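Local coordinates for protein 2-oxoglutarate carboxylase small subunit (Hydrogenobacter thermophilus, PDB 7KCT) that is the small subunit of a probably biotin-dependent carboxylase, built like a biotin carboxylase around an ATP-grasp fold, and binds ADP, magnesium and bicarbonate, at residues 20-25 and 303-308; 218-223 and 314-319; 341-346 and 432-437; 446-449 and 454-457. One frame throughout, in Å; residues are numbered along the deposited sequence.

Contact 1. Residues 20-25 and 303-308; sequences GEIACR and VEHPVT. With ADP (adenosine-5'-diphosphate), chain D.
Arg25, on the N-terminal helix 20-32, meets His305, at the start of helix 305-312. The contact joins the biotin carboxylase N-terminal region to the ATP-grasp region, beside the ADP pocket. Val303 begins the second segment. Its backbone N donates to ADP O1B over 2.8 Å, in a nearly straight bond (168°), while CG2 lies against the phosphates at 3.4 Å from ADP O3A. Glu304 turns away from that helix. Its OE1 comes within 2.5 Å of ADP O2B. Lys245 forms a salt bridge with the same carboxylate. His305 then turns back toward Arg25. Its CG sits between the backbone N and the carbonyl carbon (chi1 75°), and this swings the ring out to helix 20-32. ND1 is bonded to Gln302 O, so both ring nitrogens are engaged and the ring rotation is fixed. Pro306 CD lies 3.3 Å above the plane, over the ring centre. Ile22 CD1 comes to 4.4 Å from His305 CE1. Arg25 NH2 goes on to Glu309 and Asp315. Arg25 NE donates to His305 NE2 over 3.2 Å, in the plane of the imidazole but tilted 24° from that of the guanidinium.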
# COMPACT_ATOMS: atom_id res chain seq x y z
N GLY A 20 -7.91 -8.64 -15.70
CA GLY A 20 -8.35 -8.25 -14.38
C GLY A 20 -7.18 -7.99 -13.46
O GLY A 20 -6.09 -7.63 -13.90
N GLU A 21 -7.38 -8.20 -12.17
CA GLU A 21 -6.37 -7.79 -11.20
C GLU A 21 -5.05 -8.54 -11.36
O GLU A 21 -3.98 -7.97 -11.11
CB GLU A 21 -6.88 -7.93 -9.77
CG GLU A 21 -7.13 -9.36 -9.25
CD GLU A 21 -5.92 -9.95 -8.54
OE1 GLU A 21 -4.89 -9.23 -8.40
OE2 GLU A 21 -6.01 -11.13 -8.11
N ILE A 22 -5.11 -9.83 -11.70
CA ILE A 22 -3.88 -10.63 -11.78
C ILE A 22 -3.09 -10.22 -13.02
O ILE A 22 -1.86 -10.24 -13.01
CB ILE A 22 -4.23 -12.14 -11.74
CG1 ILE A 22 -2.98 -12.99 -11.64
CG2 ILE A 22 -5.01 -12.61 -12.99
CD1 ILE A 22 -2.12 -12.74 -10.40
N ALA A 23 -3.76 -9.84 -14.11
CA ALA A 23 -2.99 -9.39 -15.25
C ALA A 23 -2.27 -8.09 -14.89
O ALA A 23 -1.08 -7.94 -15.20
CB ALA A 23 -3.88 -9.25 -16.49
N CYS A 24 -2.92 -7.21 -14.11
CA CYS A 24 -2.26 -5.99 -13.67
C CYS A 24 -1.08 -6.28 -12.76
O CYS A 24 -0.02 -5.66 -12.89
CB CYS A 24 -3.26 -5.04 -13.00
SG CYS A 24 -4.52 -4.40 -14.16
N ARG A 25 -1.26 -7.22 -11.83
CA ARG A 25 -0.19 -7.64 -10.92
C ARG A 25 1.02 -8.15 -11.67
O ARG A 25 2.17 -7.83 -11.32
CB ARG A 25 -0.77 -8.71 -9.99
CG ARG A 25 0.28 -9.47 -9.20
CD ARG A 25 0.75 -8.64 -8.02
NE ARG A 25 1.77 -9.26 -7.19
CZ ARG A 25 3.07 -9.08 -7.34
NH1 ARG A 25 3.54 -8.31 -8.32
NH2 ARG A 25 3.90 -9.65 -6.46
N VAL A 303 -4.74 -16.53 -5.84
CA VAL A 303 -5.30 -15.21 -5.56
C VAL A 303 -4.68 -14.57 -4.34
O VAL A 303 -4.28 -13.39 -4.36
CB VAL A 303 -6.83 -15.35 -5.40
CG1 VAL A 303 -7.49 -14.07 -4.84
CG2 VAL A 303 -7.47 -15.70 -6.75
N GLU A 304 -4.52 -15.34 -3.27
CA GLU A 304 -4.18 -14.84 -1.95
C GLU A 304 -2.69 -14.79 -1.67
O GLU A 304 -2.28 -14.58 -0.50
CB GLU A 304 -4.92 -15.70 -0.89
CG GLU A 304 -4.54 -17.22 -0.89
CD GLU A 304 -5.43 -18.16 -1.76
OE1 GLU A 304 -6.10 -17.72 -2.72
OE2 GLU A 304 -5.47 -19.39 -1.47
N HIS A 305 -1.85 -14.91 -2.70
CA HIS A 305 -0.41 -14.82 -2.48
C HIS A 305 0.05 -13.54 -1.80
O HIS A 305 1.12 -13.57 -1.17
CB HIS A 305 0.37 -15.01 -3.80
CG HIS A 305 0.34 -13.82 -4.71
ND1 HIS A 305 -0.63 -13.68 -5.68
CD2 HIS A 305 1.15 -12.74 -4.83
CE1 HIS A 305 -0.44 -12.54 -6.33
NE2 HIS A 305 0.63 -11.94 -5.83
N PRO A 306 -0.65 -12.40 -1.89
CA PRO A 306 -0.11 -11.19 -1.24
C PRO A 306 0.03 -11.29 0.27
O PRO A 306 0.98 -10.72 0.80
CB PRO A 306 -1.09 -10.09 -1.67
CG PRO A 306 -1.56 -10.56 -3.03
CD PRO A 306 -1.75 -12.07 -2.82
N VAL A 307 -0.83 -12.03 0.99
CA VAL A 307 -0.64 -12.05 2.44
C VAL A 307 0.72 -12.64 2.79
O VAL A 307 1.38 -12.22 3.74
CB VAL A 307 -1.77 -12.79 3.18
CG1 VAL A 307 -3.11 -12.07 3.01
CG2 VAL A 307 -1.88 -14.27 2.82
N THR A 308 1.15 -13.64 2.03
CA THR A 308 2.45 -14.25 2.26
C THR A 308 3.58 -13.30 1.93
O THR A 308 4.60 -13.28 2.63
CB THR A 308 2.58 -15.54 1.44
OG1 THR A 308 1.57 -16.47 1.88
CG2 THR A 308 4.03 -16.10 1.62
PB ADP D . -7.28 -19.62 -5.42
O1B ADP D . -6.23 -18.91 -6.27
O2B ADP D . -7.16 -19.69 -3.92
O3B ADP D . -7.89 -20.83 -6.05
PA ADP D . -10.02 -19.10 -6.32
O1A ADP D . -11.11 -18.14 -6.64
O2A ADP D . -10.23 -20.59 -6.13
O3A ADP D . -8.81 -18.58 -5.43
O5' ADP D . -9.26 -19.23 -8.14
C5' ADP D . -9.57 -18.01 -8.94
C4' ADP D . -10.04 -18.30 -10.30
O4' ADP D . -9.60 -19.52 -10.85
C3' ADP D . -11.66 -18.35 -10.09
O3' ADP D . -12.23 -17.79 -11.15
C2' ADP D . -11.78 -19.92 -10.01
O2' ADP D . -12.95 -20.37 -10.52
C1' ADP D . -10.71 -20.24 -11.10
N9 ADP D . -10.08 -21.62 -10.99
C8 ADP D . -9.49 -22.24 -9.86
N7 ADP D . -9.05 -23.50 -10.12
C5 ADP D . -9.32 -23.69 -11.45
C6 ADP D . -9.10 -24.80 -12.29
N6 ADP D . -8.50 -25.94 -11.81
N1 ADP D . -9.48 -24.75 -13.61
C2 ADP D . -10.10 -23.57 -14.00
N3 ADP D . -10.39 -22.44 -13.31
C4 ADP D . -9.97 -22.54 -12.02

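Contact 2. Residues 218-223 and 314-319; sequences EFQVLG and VDIVKW
Leu222 holds CG anti to its backbone N (chi1 -173°), which sends CD2 out from strand 215-223 to the start of helix 316-324. Ile316 has CG1 beside its own N (chi1 -64°) and an extended end, and its CD1 comes down on Gln220 from the helix side. Leu222 CD2 lies 3.9 Å from Trp319 CB, and these two side chains cross at about a right angle. The indole itself leads away, and Arg322 makes a cation-pi contact with it. Leu222 and Val314 reach toward each other tip to tip, with CD2 4.2 Å from Val314 CG1. This is helix-on-sheet packing within the ATP-grasp region: the helix rests on one side of the four-stranded antiparallel sheet, and Leu232 of the neighbouring strand also touches Val314 and Ile316. Gln220 OE1 is 4.0 Å from Ile316 CD1. The amide is buried but has partners at both ends. OE1 accepts from Arg235. NE2 donates to Val221 O over 3.0 Å, from above the carbonyl plane, and this pins the amide rotation. Asp315 is the N-cap of the helix. Its OD1 accepts from Lys318 N over 3.0 Å, met from above the carboxylate plane.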
# COMPACT_ATOMS: atom_id res chain seq x y z
N GLU A 218 -2.89 -23.74 4.17
CA GLU A 218 -2.19 -24.01 2.91
C GLU A 218 -0.78 -23.45 2.97
O GLU A 218 -0.54 -22.40 3.57
CB GLU A 218 -2.96 -23.45 1.70
CG GLU A 218 -3.02 -21.96 1.71
CD GLU A 218 -3.84 -21.42 0.58
OE1 GLU A 218 -4.60 -22.21 -0.01
OE2 GLU A 218 -3.74 -20.20 0.30
N PHE A 219 0.17 -24.20 2.40
CA PHE A 219 1.58 -23.85 2.41
C PHE A 219 2.04 -23.41 1.02
O PHE A 219 1.79 -24.09 0.03
CB PHE A 219 2.46 -25.04 2.84
CG PHE A 219 2.58 -25.19 4.32
CD1 PHE A 219 1.60 -25.83 5.04
CD2 PHE A 219 3.65 -24.68 4.98
CE1 PHE A 219 1.71 -25.95 6.42
CE2 PHE A 219 3.74 -24.80 6.37
CZ PHE A 219 2.76 -25.44 7.06
N GLN A 220 2.78 -22.33 1.00
CA GLN A 220 3.32 -21.74 -0.21
C GLN A 220 4.71 -22.29 -0.44
O GLN A 220 5.56 -22.23 0.46
CB GLN A 220 3.38 -20.23 -0.04
CG GLN A 220 3.97 -19.45 -1.18
CD GLN A 220 3.10 -19.46 -2.39
OE1 GLN A 220 2.00 -18.88 -2.40
NE2 GLN A 220 3.57 -20.12 -3.45
N VAL A 221 4.95 -22.85 -1.63
CA VAL A 221 6.31 -23.24 -1.98
C VAL A 221 6.78 -22.41 -3.17
O VAL A 221 5.96 -21.92 -3.97
CB VAL A 221 6.47 -24.75 -2.27
CG1 VAL A 221 5.92 -25.60 -1.11
CG2 VAL A 221 5.80 -25.12 -3.57
N LEU A 222 8.10 -22.24 -3.26
CA LEU A 222 8.78 -21.53 -4.35
C LEU A 222 10.09 -22.26 -4.64
O LEU A 222 10.89 -22.45 -3.73
CB LEU A 222 9.03 -20.08 -3.94
CG LEU A 222 9.58 -19.13 -5.00
CD1 LEU A 222 8.57 -18.94 -6.10
CD2 LEU A 222 9.92 -17.77 -4.39
N GLY A 223 10.29 -22.71 -5.89
CA GLY A 223 11.52 -23.40 -6.27
C GLY A 223 12.10 -22.85 -7.56
O GLY A 223 11.38 -22.36 -8.43
N VAL A 314 8.93 -11.50 0.42
CA VAL A 314 9.31 -12.13 -0.84
C VAL A 314 8.28 -11.79 -1.92
O VAL A 314 7.10 -12.11 -1.78
CB VAL A 314 9.46 -13.65 -0.66
CG1 VAL A 314 9.70 -14.36 -1.96
CG2 VAL A 314 10.61 -13.94 0.30
N ASP A 315 8.71 -11.16 -3.01
CA ASP A 315 7.83 -10.86 -4.15
C ASP A 315 7.68 -12.11 -5.02
O ASP A 315 8.55 -12.43 -5.83
CB ASP A 315 8.41 -9.70 -4.94
CG ASP A 315 7.53 -9.26 -6.06
OD1 ASP A 315 6.75 -10.10 -6.60
OD2 ASP A 315 7.65 -8.07 -6.43
N ILE A 316 6.59 -12.86 -4.82
CA ILE A 316 6.46 -14.18 -5.44
C ILE A 316 6.32 -14.10 -6.96
O ILE A 316 6.87 -14.93 -7.70
CB ILE A 316 5.27 -14.92 -4.81
CG1 ILE A 316 5.50 -15.20 -3.33
CG2 ILE A 316 5.00 -16.16 -5.62
CD1 ILE A 316 4.15 -15.51 -2.59
N VAL A 317 5.53 -13.16 -7.47
CA VAL A 317 5.34 -13.06 -8.92
C VAL A 317 6.65 -12.66 -9.62
O VAL A 317 6.99 -13.19 -10.68
CB VAL A 317 4.21 -12.08 -9.25
CG1 VAL A 317 4.04 -11.89 -10.74
CG2 VAL A 317 2.90 -12.59 -8.69
N LYS A 318 7.35 -11.65 -9.09
CA LYS A 318 8.63 -11.29 -9.68
C LYS A 318 9.57 -12.50 -9.69
O LYS A 318 10.28 -12.74 -10.68
CB LYS A 318 9.25 -10.11 -8.94
CG LYS A 318 10.38 -9.45 -9.70
CD LYS A 318 10.96 -8.22 -9.02
CE LYS A 318 10.05 -7.03 -9.07
NZ LYS A 318 10.77 -5.78 -8.65
N TRP A 319 9.57 -13.29 -8.60
CA TRP A 319 10.42 -14.49 -8.55
C TRP A 319 9.96 -15.53 -9.57
O TRP A 319 10.80 -16.18 -10.20
CB TRP A 319 10.46 -15.09 -7.11
CG TRP A 319 11.57 -14.43 -6.37
CD1 TRP A 319 11.45 -13.55 -5.33
CD2 TRP A 319 12.98 -14.53 -6.65
NE1 TRP A 319 12.69 -13.07 -4.98
CE2 TRP A 319 13.64 -13.69 -5.75
CE3 TRP A 319 13.74 -15.28 -7.57
CZ2 TRP A 319 15.04 -13.55 -5.74
CZ3 TRP A 319 15.12 -15.15 -7.55
CH2 TRP A 319 15.75 -14.29 -6.64

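Contact 3. Residues 341-346 and 432-437; sequences YSIECR and NIMKDK. With ADP (adenosine-5'-diphosphate), chain D.
Strand 341-351 belongs to a large antiparallel sheet that includes strands of the biotin carboxylase C-terminal region and, through strand 244-250, of the ATP-grasp region. Helix 427-435 lies beside one face of it. Met434 makes the contact from the helix side, with Ile343 and Cys345 on the strand. The two strand residues are two apart, so their side chains emerge on the same face, toward the helix. Met434 sets out across the contact, but its chain bends at chi2 (-55°) and chi3, and this brings the methyl end to the sheet. CE lies 3.8 Å from Cys345 SG and 4.5 Å from Ile343 CG2. These are buried apolar contacts, and no hydrogen bond joins the two segments. Met411, from helix 404-417, packs on both Met434 and Cys345, and Trp404 of that helix touches Ile343.

Arg346, next along the strand, serves the ADP instead. Its chain runs extended from CG to NE and sets the guanidinium edge against the diphosphate. NH1 donates to ADP O1A over 3.1 Å (161°). NH2 donates to ADP O3A over 2.9 Å (157°), and a weak bond runs from NH1 to ADP O3A at 3.4 Å. Glu248 holds NE and Glu304 holds NH2 by salt bridges, so carboxylates and phosphates together fix the plane of the group. The strand thus has a helix-packed apolar side and an arginine at the nucleotide, in a biotin carboxylase fold whose ADP pocket takes residues from the C-terminal and ATP-grasp regions, among others.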
# COMPACT_ATOMS: atom_id res chain seq x y z
N TYR A 341 1.44 -9.98 10.89
CA TYR A 341 0.20 -10.58 10.45
C TYR A 341 -0.38 -9.77 9.29
O TYR A 341 -0.32 -8.55 9.32
CB TYR A 341 -0.83 -10.61 11.59
CG TYR A 341 -0.48 -11.55 12.70
CD1 TYR A 341 0.29 -11.13 13.77
CD2 TYR A 341 -0.92 -12.86 12.68
CE1 TYR A 341 0.62 -12.01 14.79
CE2 TYR A 341 -0.59 -13.75 13.69
CZ TYR A 341 0.19 -13.32 14.73
OH TYR A 341 0.52 -14.19 15.74
N SER A 342 -0.99 -10.47 8.34
CA SER A 342 -1.56 -9.89 7.15
C SER A 342 -2.89 -10.56 6.87
O SER A 342 -3.04 -11.77 7.07
CB SER A 342 -0.58 -10.03 5.98
OG SER A 342 -1.16 -9.60 4.76
N ILE A 343 -3.85 -9.77 6.42
CA ILE A 343 -5.19 -10.23 6.12
C ILE A 343 -5.54 -9.69 4.74
O ILE A 343 -5.26 -8.53 4.44
CB ILE A 343 -6.21 -9.72 7.17
CG1 ILE A 343 -5.80 -10.07 8.60
CG2 ILE A 343 -7.58 -10.31 6.94
CD1 ILE A 343 -6.75 -9.48 9.68
N GLU A 344 -6.18 -10.53 3.93
CA GLU A 344 -6.71 -10.19 2.64
C GLU A 344 -8.20 -10.45 2.62
O GLU A 344 -8.67 -11.53 3.00
CB GLU A 344 -6.02 -11.00 1.51
CG GLU A 344 -6.79 -10.95 0.15
CD GLU A 344 -6.08 -11.66 -1.01
OE1 GLU A 344 -6.50 -12.74 -1.49
OE2 GLU A 344 -5.08 -11.09 -1.47
N CYS A 345 -8.95 -9.50 2.08
CA CYS A 345 -10.37 -9.67 1.85
C CYS A 345 -10.65 -9.52 0.37
O CYS A 345 -10.14 -8.60 -0.27
CB CYS A 345 -11.18 -8.67 2.67
SG CYS A 345 -11.06 -8.85 4.46
N ARG A 346 -11.43 -10.45 -0.17
CA ARG A 346 -11.85 -10.39 -1.56
C ARG A 346 -13.06 -9.50 -1.64
O ARG A 346 -14.07 -9.76 -0.96
CB ARG A 346 -12.17 -11.77 -2.11
CG ARG A 346 -11.03 -12.72 -1.90
CD ARG A 346 -11.12 -13.83 -2.88
NE ARG A 346 -10.11 -14.85 -2.65
CZ ARG A 346 -9.97 -15.90 -3.44
NH1 ARG A 346 -10.78 -16.00 -4.49
NH2 ARG A 346 -9.07 -16.84 -3.16
N ASN A 432 -18.47 -6.64 8.95
CA ASN A 432 -19.06 -7.32 10.11
C ASN A 432 -18.18 -8.46 10.60
O ASN A 432 -18.14 -8.75 11.80
CB ASN A 432 -20.46 -7.83 9.78
CG ASN A 432 -21.52 -6.73 9.80
OD1 ASN A 432 -21.32 -5.68 10.38
ND2 ASN A 432 -22.65 -6.98 9.18
N ILE A 433 -17.52 -9.18 9.69
CA ILE A 433 -16.57 -10.21 10.10
C ILE A 433 -15.46 -9.60 10.95
O ILE A 433 -15.12 -10.11 12.03
CB ILE A 433 -16.03 -10.95 8.86
CG1 ILE A 433 -17.18 -11.62 8.10
CG2 ILE A 433 -14.98 -11.94 9.28
CD1 ILE A 433 -16.78 -12.33 6.79
N MET A 434 -14.91 -8.47 10.49
CA MET A 434 -13.84 -7.84 11.24
C MET A 434 -14.32 -7.37 12.62
O MET A 434 -13.52 -7.31 13.56
CB MET A 434 -13.28 -6.64 10.47
CG MET A 434 -12.63 -6.98 9.11
SD MET A 434 -11.33 -8.24 9.29
CE MET A 434 -11.80 -9.47 8.09
N LYS A 435 -15.60 -7.06 12.77
CA LYS A 435 -16.15 -6.67 14.07
C LYS A 435 -16.59 -7.86 14.93
O LYS A 435 -16.98 -7.68 16.09
CB LYS A 435 -17.35 -5.75 13.86
CG LYS A 435 -17.04 -4.38 13.30
CD LYS A 435 -18.39 -3.73 12.94
CE LYS A 435 -18.22 -2.27 12.62
NZ LYS A 435 -19.50 -1.68 12.13
N ASP A 436 -16.61 -9.06 14.37
CA ASP A 436 -17.17 -10.19 15.09
C ASP A 436 -16.20 -10.70 16.16
O ASP A 436 -15.02 -10.89 15.89
CB ASP A 436 -17.49 -11.30 14.10
CG ASP A 436 -17.87 -12.61 14.80
OD1 ASP A 436 -18.88 -12.61 15.52
OD2 ASP A 436 -17.16 -13.63 14.61
N LYS A 437 -16.72 -10.96 17.37
CA LYS A 437 -15.84 -11.38 18.47
C LYS A 437 -15.12 -12.68 18.14
O LYS A 437 -13.96 -12.84 18.48
CB LYS A 437 -16.60 -11.58 19.77
CG LYS A 437 -15.77 -11.77 21.06
CD LYS A 437 -16.71 -12.19 22.21
CE LYS A 437 -15.98 -11.89 23.58
NZ LYS A 437 -14.55 -12.16 23.62
PB ADP D . -7.28 -19.62 -5.42
O1B ADP D . -6.23 -18.91 -6.27
O2B ADP D . -7.16 -19.69 -3.92
O3B ADP D . -7.89 -20.83 -6.05
PA ADP D . -10.02 -19.10 -6.32
O1A ADP D . -11.11 -18.14 -6.64
O2A ADP D . -10.23 -20.59 -6.13
O3A ADP D . -8.81 -18.58 -5.43
O5' ADP D . -9.26 -19.23 -8.14
C5' ADP D . -9.57 -18.01 -8.94
C4' ADP D . -10.04 -18.30 -10.30
O4' ADP D . -9.60 -19.52 -10.85
C3' ADP D . -11.66 -18.35 -10.09
O3' ADP D . -12.23 -17.79 -11.15
C2' ADP D . -11.78 -19.92 -10.01
O2' ADP D . -12.95 -20.37 -10.52
C1' ADP D . -10.71 -20.24 -11.10
N9 ADP D . -10.08 -21.62 -10.99
C8 ADP D . -9.49 -22.24 -9.86
N7 ADP D . -9.05 -23.50 -10.12
C5 ADP D . -9.32 -23.69 -11.45
C6 ADP D . -9.10 -24.80 -12.29
N6 ADP D . -8.50 -25.94 -11.81
N1 ADP D . -9.48 -24.75 -13.61
C2 ADP D . -10.10 -23.57 -14.00
N3 ADP D . -10.39 -22.44 -13.31
C4 ADP D . -9.97 -22.54 -12.02

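Contact 4. Residues 446-449 and 454-457; sequences TRYL and HVFD
A backbone carbonyl oxygen lies at an aromatic edge here: Leu449 O is 3.7 Å from Phe456 CE1, near the plane of the ring. The approach suits an oxygen beside the slightly positive rim of a phenyl group. The leucine side chain reaches the same ring, with CD2 4.3 Å from Phe456 CZ. CD2 also meets Val455 CG2 at 4.0 Å, where the two side chains cross at about a right angle. The weakly bonded helix from about 448 and the 3-10 segment 454-456 fold back on each other at the C-terminal end of the biotin carboxylase fold, and both rest on helix 427-435 through Ile433 and Leu429. Tyr448 holds CG anti to its N (chi1 -179°), which stretches the ring toward Val455. Its OH lies 3.9 Å from Val455 CG1 and is hydrogen-bonded to Asp436. His452 stacks on the tyrosine ring. The 3-10 turn has its own polar brace on the exposed side. His454 ND1 donates to Asp457 OD2 over 2.9 Å (165°). The bond lies near the imidazole plane and arrives on the anti side of the carboxylate. The backbone closes the same turn, as Asp457 N donates to His454 O at 3.0 Å.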
# COMPACT_ATOMS: atom_id res chain seq x y z
N THR A 446 -14.19 -23.55 8.51
CA THR A 446 -14.80 -23.39 7.18
C THR A 446 -16.31 -23.25 7.23
O THR A 446 -16.90 -22.81 6.22
CB THR A 446 -14.46 -24.58 6.29
OG1 THR A 446 -14.95 -25.79 6.90
CG2 THR A 446 -12.95 -24.66 6.16
N ARG A 447 -16.93 -23.57 8.37
CA ARG A 447 -18.35 -23.41 8.65
C ARG A 447 -18.68 -22.00 9.13
O ARG A 447 -19.85 -21.69 9.39
CB ARG A 447 -18.78 -24.42 9.73
CG ARG A 447 -18.29 -25.88 9.54
CD ARG A 447 -18.60 -26.43 8.14
NE ARG A 447 -20.01 -26.29 7.77
CZ ARG A 447 -20.95 -27.19 8.03
NH1 ARG A 447 -20.65 -28.32 8.66
NH2 ARG A 447 -22.20 -26.95 7.65
N TYR A 448 -17.67 -21.14 9.27
CA TYR A 448 -17.86 -19.82 9.87
C TYR A 448 -19.11 -19.08 9.39
O TYR A 448 -19.87 -18.56 10.22
CB TYR A 448 -16.64 -18.95 9.62
CG TYR A 448 -16.77 -17.58 10.23
CD1 TYR A 448 -16.38 -17.34 11.54
CD2 TYR A 448 -17.36 -16.54 9.51
CE1 TYR A 448 -16.52 -16.07 12.10
CE2 TYR A 448 -17.52 -15.30 10.06
CZ TYR A 448 -17.09 -15.06 11.34
OH TYR A 448 -17.25 -13.80 11.85
N LEU A 449 -19.32 -18.98 8.07
CA LEU A 449 -20.41 -18.15 7.58
C LEU A 449 -21.78 -18.78 7.89
O LEU A 449 -22.75 -18.07 8.21
CB LEU A 449 -20.26 -17.90 6.09
CG LEU A 449 -19.18 -16.87 5.69
CD1 LEU A 449 -19.03 -16.78 4.18
CD2 LEU A 449 -19.45 -15.46 6.29
N HIS A 454 -25.28 -13.41 11.92
CA HIS A 454 -25.25 -11.99 12.27
C HIS A 454 -24.36 -11.16 11.32
O HIS A 454 -24.56 -9.94 11.20
CB HIS A 454 -24.75 -11.83 13.69
CG HIS A 454 -24.85 -10.44 14.22
ND1 HIS A 454 -25.96 -9.63 13.98
CD2 HIS A 454 -23.98 -9.68 14.92
CE1 HIS A 454 -25.76 -8.46 14.54
NE2 HIS A 454 -24.58 -8.46 15.13
N VAL A 455 -23.40 -11.79 10.63
CA VAL A 455 -22.51 -10.98 9.80
C VAL A 455 -23.23 -10.55 8.54
O VAL A 455 -22.80 -9.59 7.88
CB VAL A 455 -21.17 -11.69 9.52
CG1 VAL A 455 -20.46 -11.92 10.83
CG2 VAL A 455 -21.42 -12.99 8.79
N PHE A 456 -24.36 -11.18 8.23
CA PHE A 456 -25.20 -10.72 7.14
C PHE A 456 -26.21 -9.63 7.53
O PHE A 456 -26.98 -9.19 6.68
CB PHE A 456 -25.97 -11.89 6.54
CG PHE A 456 -25.10 -12.99 5.99
CD1 PHE A 456 -24.51 -13.90 6.85
CD2 PHE A 456 -24.89 -13.11 4.62
CE1 PHE A 456 -23.72 -14.96 6.36
CE2 PHE A 456 -24.10 -14.13 4.12
CZ PHE A 456 -23.52 -15.08 4.99
N ASP A 457 -26.20 -9.16 8.76
CA ASP A 457 -27.14 -8.12 9.20
C ASP A 457 -26.47 -6.76 8.93
O ASP A 457 -25.49 -6.41 9.58
CB ASP A 457 -27.49 -8.29 10.68
CG ASP A 457 -28.27 -9.61 11.00
OD1 ASP A 457 -29.01 -10.14 10.14
OD2 ASP A 457 -28.11 -10.11 12.15

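Contacts 1 and 2 are deeply buried. Contact 3 lies further out, and contact 4 is farthest from the centre of the chain, with exposed residues at its margin. Contact 1 joins two regions through a polar bond, while the other three pack chiefly through apolar side chains. Contacts 1 and 2 share the charges between helices 20-32 and 316-324, through Arg25 and Asp315, and are about 12 Å apart between centres. Contacts 1 and 3 both touch ADP and meet at the salt bridge of Glu304 with Arg346. Contact 4 packs on helix 427-435 of contact 3: Asn432 on it and Asp436 just after it bond to segments 454-457 and 446-449. Contacts 2 and 4 do not touch.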